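Local atomic coordinates of DNR protein (Pseudomonas aeruginosa, PDB entry 2Z69), a protein that probably acts as a DNA-binding transcription factor regulating dissimilative nitrate respiration in response to nitric oxide, represented by its sensor domain. Residues 30-35 / 110-115; 56-61 / 84-89. One frame throughout, in Å; residues are numbered along the deposited sequence.

Contact 1: residues 30-35 / 110-115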
loop_
_atom_site.group_PDB
_atom_site.type_symbol
_atom_site.label_atom_id
_atom_site.label_comp_id
_atom_site.label_asym_id
_atom_site.label_seq_id
_atom_site.Cartn_x
_atom_site.Cartn_y
_atom_site.Cartn_z
ATOM N N GLU B 30 -17.199 -16.908 -1.383
ATOM C CA GLU B 30 -16.066 -17.712 -0.916
ATOM C C GLU B 30 -15.489 -17.170 0.400
ATOM O O GLU B 30 -15.080 -17.936 1.277
ATOM C CB GLU B 30 -14.987 -17.802 -2.003
ATOM C CG GLU B 30 -13.855 -18.796 -1.698
ATOM C CD GLU B 30 -12.868 -18.994 -2.848
ATOM O OE1 GLU B 30 -13.164 -18.596 -3.999
ATOM O OE2 GLU B 30 -11.785 -19.571 -2.602
ATOM N N LEU B 31 -15.489 -15.845 0.524
ATOM C CA LEU B 31 -15.023 -15.143 1.724
ATOM C C LEU B 31 -15.935 -15.403 2.923
ATOM O O LEU B 31 -15.447 -15.751 4.010
ATOM C CB LEU B 31 -14.899 -13.632 1.438
ATOM C CG LEU B 31 -14.253 -12.704 2.474
ATOM C CD1 LEU B 31 -12.876 -13.208 2.923
ATOM C CD2 LEU B 31 -14.157 -11.296 1.927
ATOM N N LEU B 32 -17.243 -15.223 2.711
ATOM C CA LEU B 32 -18.272 -15.640 3.681
ATOM C C LEU B 32 -18.184 -17.107 4.098
ATOM O O LEU B 32 -18.351 -17.429 5.267
ATOM C CB LEU B 32 -19.686 -15.336 3.164
ATOM C CG LEU B 32 -20.114 -13.875 3.303
ATOM C CD1 LEU B 32 -21.239 -13.569 2.348
ATOM C CD2 LEU B 32 -20.517 -13.564 4.747
ATOM N N ALA B 33 -17.919 -17.983 3.137
ATOM C CA ALA B 33 -17.829 -19.422 3.403
ATOM C C ALA B 33 -16.743 -19.781 4.437
ATOM O O ALA B 33 -16.914 -20.714 5.231
ATOM C CB ALA B 33 -17.620 -20.198 2.081
ATOM N N SER B 34 -15.643 -19.034 4.432
ATOM C CA SER B 34 -14.551 -19.245 5.391
ATOM C C SER B 34 -14.640 -18.351 6.649
ATOM O O SER B 34 -13.789 -18.438 7.548
ATOM C CB SER B 34 -13.201 -19.029 4.708
ATOM O OG SER B 34 -12.137 -19.433 5.554
ATOM N N SER B 35 -15.652 -17.497 6.726
ATOM C CA SER B 35 -15.807 -16.656 7.915
ATOM C C SER B 35 -16.428 -17.410 9.108
ATOM O O SER B 35 -17.009 -18.461 8.940
ATOM C CB SER B 35 -16.608 -15.385 7.588
ATOM O OG SER B 35 -17.988 -15.654 7.472
ATOM N N GLN B 110 -22.644 -8.596 17.430
ATOM C CA GLN B 110 -22.478 -9.753 16.587
ATOM C C GLN B 110 -21.565 -9.377 15.431
ATOM O O GLN B 110 -21.703 -8.304 14.848
ATOM C CB GLN B 110 -23.842 -10.278 16.070
ATOM C CG GLN B 110 -23.704 -11.625 15.398
ATOM C CD GLN B 110 -25.029 -12.276 15.050
ATOM O OE1 GLN B 110 -25.805 -11.723 14.291
ATOM N NE2 GLN B 110 -25.280 -13.464 15.594
ATOM N N LEU B 111 -20.648 -10.277 15.087
ATOM C CA LEU B 111 -19.653 -9.992 14.048
ATOM C C LEU B 111 -19.455 -11.138 13.095
ATOM O O LEU B 111 -19.828 -12.268 13.414
ATOM C CB LEU B 111 -18.286 -9.629 14.657
ATOM C CG LEU B 111 -18.348 -8.635 15.817
ATOM C CD1 LEU B 111 -17.994 -9.414 17.095
ATOM C CD2 LEU B 111 -17.366 -7.529 15.638
ATOM N N PHE B 112 -18.874 -10.821 11.927
ATOM C CA PHE B 112 -18.250 -11.780 11.036
ATOM C C PHE B 112 -16.762 -11.654 11.247
ATOM O O PHE B 112 -16.249 -10.544 11.221
ATOM C CB PHE B 112 -18.546 -11.411 9.586
ATOM C CG PHE B 112 -19.923 -11.777 9.130
ATOM C CD1 PHE B 112 -20.674 -10.872 8.390
ATOM C CD2 PHE B 112 -20.460 -13.034 9.416
ATOM C CE1 PHE B 112 -21.954 -11.194 7.929
ATOM C CE2 PHE B 112 -21.743 -13.383 8.957
ATOM C CZ PHE B 112 -22.492 -12.458 8.202
ATOM N N ARG B 113 -16.068 -12.762 11.478
ATOM C CA ARG B 113 -14.604 -12.768 11.568
ATOM C C ARG B 113 -14.072 -13.304 10.260
ATOM O O ARG B 113 -14.298 -14.478 9.942
ATOM C CB ARG B 113 -14.133 -13.710 12.667
ATOM C CG ARG B 113 -12.670 -14.127 12.555
ATOM C CD ARG B 113 -12.092 -14.728 13.875
ATOM N NE ARG B 113 -12.902 -15.846 14.309
ATOM C CZ ARG B 113 -13.491 -15.977 15.492
ATOM N NH1 ARG B 113 -13.350 -15.071 16.459
ATOM N NH2 ARG B 113 -14.211 -17.059 15.709
ATOM N N PHE B 114 -13.372 -12.475 9.496
ATOM C CA PHE B 114 -12.797 -12.922 8.232
ATOM C C PHE B 114 -11.315 -13.207 8.395
ATOM O O PHE B 114 -10.602 -12.425 9.000
ATOM C CB PHE B 114 -12.971 -11.846 7.190
ATOM C CG PHE B 114 -14.390 -11.525 6.878
ATOM C CD1 PHE B 114 -14.992 -10.396 7.399
ATOM C CD2 PHE B 114 -15.124 -12.329 6.045
ATOM C CE1 PHE B 114 -16.290 -10.079 7.085
ATOM C CE2 PHE B 114 -16.431 -12.013 5.742
ATOM C CZ PHE B 114 -17.007 -10.884 6.268
ATOM N N SER B 115 -10.849 -14.326 7.860
ATOM C CA SER B 115 -9.433 -14.655 7.828
ATOM C C SER B 115 -8.649 -13.682 6.942
ATOM O O SER B 115 -9.061 -13.389 5.799
ATOM C CB SER B 115 -9.282 -16.075 7.263
ATOM O OG SER B 115 -7.941 -16.385 7.003
HETATM O O HOH W 1 -12.934 -15.882 6.034
HETATM O O HOH W 2 -12.556 -16.796 10.002
#
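Leu-31, Leu-32 and Ser-35, at the C-terminal end of helix 25-33 and just past it, pack on Phe-112 and Phe-114 of strand 109-115, an example of a helix end laid on the beta barrel of a cyclic nucleotide-binding fold. Apolar contacts carry most of it. Leu-31, with CG anti to its backbone N (chi1 -172°), crosses Phe-114 at about a right angle, its CG 3.7 Å from Phe-114 CD2. Leu-32 CD2 lies over one face of Phe-112 as a CH-pi contact, 4.2 Å from the ring centroid, and, more loosely, near the edge of Phe-114, 4.5 Å from Phe-114 CE2. Ser-35 CB also packs against Phe-114. Leu-14 of helix 6-14 touches both Leu-32 and Phe-114, and the ring of His-10 meets that of Phe-112 edge-to-face.

Polar links between the segments run through water. One water donates to Leu-31 O and accepts from Ser-115 N; another lies between Ser-34 O and Arg-113 O. Arg-113 itself forms a salt bridge with Asp-36. Where the chain leaves the helix, Leu-32 O is gripped twice, by Ser-35 N and by Ser-35 OG at 2.9 Å. The closest direct approach is a CA-H...O contact, with Ser-35 CA 3.3 Å from Arg-113 O.

Contact 2: residues 56-61 / 84-89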
loop_
_atom_site.group_PDB
_atom_site.type_symbol
_atom_site.label_atom_id
_atom_site.label_comp_id
_atom_site.label_asym_id
_atom_site.label_seq_id
_atom_site.Cartn_x
_atom_site.Cartn_y
_atom_site.Cartn_z
ATOM N N PHE B 56 -9.688 -10.051 10.463
ATOM C CA PHE B 56 -10.368 -8.781 10.712
ATOM C C PHE B 56 -11.879 -9.040 10.803
ATOM O O PHE B 56 -12.320 -10.162 10.541
ATOM C CB PHE B 56 -10.047 -7.749 9.633
ATOM C CG PHE B 56 -10.584 -8.091 8.288
ATOM C CD1 PHE B 56 -9.960 -9.069 7.495
ATOM C CD2 PHE B 56 -11.681 -7.403 7.768
ATOM C CE1 PHE B 56 -10.443 -9.382 6.233
ATOM C CE2 PHE B 56 -12.186 -7.713 6.502
ATOM C CZ PHE B 56 -11.558 -8.688 5.726
ATOM N N TYR B 57 -12.636 -8.001 11.165
ATOM C CA TYR B 57 -14.016 -8.132 11.599
ATOM C C TYR B 57 -14.958 -7.178 10.854
ATOM O O TYR B 57 -14.605 -6.049 10.545
ATOM C CB TYR B 57 -14.115 -7.888 13.099
ATOM C CG TYR B 57 -13.399 -8.966 13.861
ATOM C CD1 TYR B 57 -12.008 -8.943 14.017
ATOM C CD2 TYR B 57 -14.109 -10.059 14.353
ATOM C CE1 TYR B 57 -11.346 -10.003 14.685
ATOM C CE2 TYR B 57 -13.467 -11.101 14.981
ATOM C CZ TYR B 57 -12.102 -11.055 15.170
ATOM O OH TYR B 57 -11.509 -12.130 15.834
ATOM N N TYR B 58 -16.144 -7.680 10.528
ATOM C CA TYR B 58 -17.248 -6.811 10.164
ATOM C C TYR B 58 -18.251 -6.822 11.317
ATOM O O TYR B 58 -18.656 -7.896 11.794
ATOM C CB TYR B 58 -17.887 -7.317 8.892
ATOM C CG TYR B 58 -19.089 -6.538 8.446
ATOM C CD1 TYR B 58 -20.363 -6.971 8.798
ATOM C CD2 TYR B 58 -18.955 -5.380 7.691
ATOM C CE1 TYR B 58 -21.488 -6.299 8.411
ATOM C CE2 TYR B 58 -20.108 -4.675 7.264
ATOM C CZ TYR B 58 -21.362 -5.161 7.645
ATOM O OH TYR B 58 -22.503 -4.538 7.307
ATOM N N LEU B 59 -18.648 -5.637 11.769
ATOM C CA LEU B 59 -19.587 -5.520 12.894
ATOM C C LEU B 59 -21.028 -5.504 12.367
ATOM O O LEU B 59 -21.511 -4.505 11.816
ATOM C CB LEU B 59 -19.259 -4.245 13.727
ATOM C CG LEU B 59 -19.954 -3.971 15.055
ATOM C CD1 LEU B 59 -19.902 -5.158 15.985
ATOM C CD2 LEU B 59 -19.352 -2.721 15.711
ATOM N N ILE B 60 -21.723 -6.627 12.532
ATOM C CA ILE B 60 -23.097 -6.726 12.036
ATOM C C ILE B 60 -23.971 -5.820 12.908
ATOM O O ILE B 60 -24.647 -4.944 12.402
ATOM C CB ILE B 60 -23.630 -8.180 12.033
ATOM C CG1 ILE B 60 -22.732 -9.096 11.177
ATOM C CG2 ILE B 60 -25.102 -8.228 11.585
ATOM C CD1 ILE B 60 -22.656 -10.519 11.758
ATOM N N SER B 61 -23.892 -5.999 14.231
ATOM C CA SER B 61 -24.770 -5.254 15.140
ATOM C C SER B 61 -23.958 -4.985 16.374
ATOM O O SER B 61 -23.091 -5.795 16.747
ATOM C CB SER B 61 -26.020 -6.079 15.492
ATOM O OG SER B 61 -25.668 -7.247 16.243
ATOM N N ARG B 84 -22.156 -2.107 10.989
ATOM C CA ARG B 84 -21.964 -2.068 9.524
ATOM C C ARG B 84 -20.613 -1.419 9.114
ATOM O O ARG B 84 -20.498 -0.799 8.053
ATOM C CB ARG B 84 -23.161 -1.424 8.826
ATOM C CG ARG B 84 -24.504 -2.123 9.104
ATOM C CD ARG B 84 -25.658 -1.573 8.198
ATOM N NE ARG B 84 -26.024 -0.186 8.517
ATOM C CZ ARG B 84 -26.719 0.196 9.593
ATOM N NH1 ARG B 84 -27.154 -0.690 10.489
ATOM N NH2 ARG B 84 -26.975 1.480 9.785
ATOM N N ASN B 85 -19.607 -1.570 9.982
ATOM C CA ASN B 85 -18.252 -1.111 9.706
ATOM C C ASN B 85 -17.282 -2.193 10.039
ATOM O O ASN B 85 -17.643 -3.105 10.750
ATOM C CB ASN B 85 -17.912 0.083 10.562
ATOM C CG ASN B 85 -18.505 1.322 10.029
ATOM O OD1 ASN B 85 -18.000 1.884 9.076
ATOM N ND2 ASN B 85 -19.598 1.760 10.624
ATOM N N THR B 86 -16.074 -2.100 9.480
ATOM C CA THR B 86 -15.031 -3.121 9.666
ATOM C C THR B 86 -14.004 -2.550 10.592
ATOM O O THR B 86 -13.959 -1.359 10.782
ATOM C CB THR B 86 -14.313 -3.539 8.343
ATOM O OG1 THR B 86 -13.863 -2.363 7.635
ATOM C CG2 THR B 86 -15.264 -4.359 7.448
ATOM N N PHE B 87 -13.195 -3.423 11.181
ATOM C CA PHE B 87 -12.063 -3.004 11.959
ATOM C C PHE B 87 -10.974 -4.066 11.931
ATOM O O PHE B 87 -11.239 -5.231 11.641
ATOM C CB PHE B 87 -12.480 -2.606 13.406
ATOM C CG PHE B 87 -13.126 -3.722 14.218
ATOM C CD1 PHE B 87 -14.520 -3.891 14.225
ATOM C CD2 PHE B 87 -12.352 -4.514 15.048
ATOM C CE1 PHE B 87 -15.109 -4.861 15.021
ATOM C CE2 PHE B 87 -12.914 -5.483 15.842
ATOM C CZ PHE B 87 -14.283 -5.671 15.836
ATOM N N ALA B 88 -9.742 -3.643 12.202
ATOM C CA ALA B 88 -8.577 -4.534 12.206
ATOM C C ALA B 88 -8.046 -4.964 10.821
ATOM O O ALA B 88 -7.110 -5.764 10.747
ATOM C CB ALA B 88 -8.834 -5.780 13.135
ATOM N N GLU B 89 -8.595 -4.417 9.737
ATOM C CA GLU B 89 -8.152 -4.813 8.388
ATOM C C GLU B 89 -6.730 -4.313 8.094
ATOM O O GLU B 89 -6.004 -4.912 7.307
ATOM C CB GLU B 89 -9.110 -4.301 7.315
ATOM C CG GLU B 89 -9.223 -2.780 7.242
ATOM C CD GLU B 89 -10.421 -2.228 8.016
ATOM O OE1 GLU B 89 -10.829 -2.843 9.012
ATOM O OE2 GLU B 89 -10.953 -1.174 7.629
#
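Phe-87 has CG between its backbone N and carbonyl carbon (chi1 61°), whereas Tyr-57 has CG anti to the carbonyl carbon (chi1 -66°); both side chains lie on the same face of an antiparallel strand pair, where Tyr-57 CB comes over the Phe-87 ring. The two rings are nearly parallel, at 14°, but slide so far past each other that they barely overlap. Over one face of the Phe-87 ring lies instead Tyr-57 CB, 3.8 Å from the ring centroid, a CH-pi contact set toward the rim; Leu-59 CB lies at the ring's edge.

The backbones pair antiparallel at Tyr-57/Phe-87 and Tyr-58/Thr-86. In the first, hydrogen-bonded pair, Tyr-57 N reaches Phe-87 O at 3.1 Å and Phe-87 N returns to Tyr-57 O at 3.0 Å. Two further bonds continue the pairing: Leu-59 N to Asn-85 O, almost straight, and Arg-84 N to Leu-59 O. Tyr-58 and Thr-86, a non-hydrogen-bonded pair, put their side chains on the other face, where Thr-86 CG2 sits at the edge of the Tyr-58 ring, 3.8 Å from Tyr-58 CD2. Tyr-58 OH extends to Arg-84 CB, at 3.5 Å.

Strand 86-87 is outermost in its sheet within the chain, with 55-59 between it and 109-115. Phe-87 touches Val-46 and Phe-47 of strand 45-47 and Val-64 and Ile-66 of strand 63-69, whereas Glu-89 packs on Ser-152 of the second subunit.

Contacts 1 and 2 illustrate how one sheet can join distant parts of a chain. Their centres lie about 10 Å apart, and both reach the antiparallel sheet ordered 36-40, 109-115, 55-59, 86-87, in which the two central strands belong to different contacts. Phe-114 N lies 2.7 Å from Phe-56 O, a probable hydrogen bond between them, and Ile-60 with Ser-61 forms a classic beta bulge opposite Gln-110. Contact 2 is nested along the chain inside the loop closed by contact 1. Within the sensor domain the two contacts thus run from helix 25-33 across the sheet to Glu-89, which lies beside the second subunit.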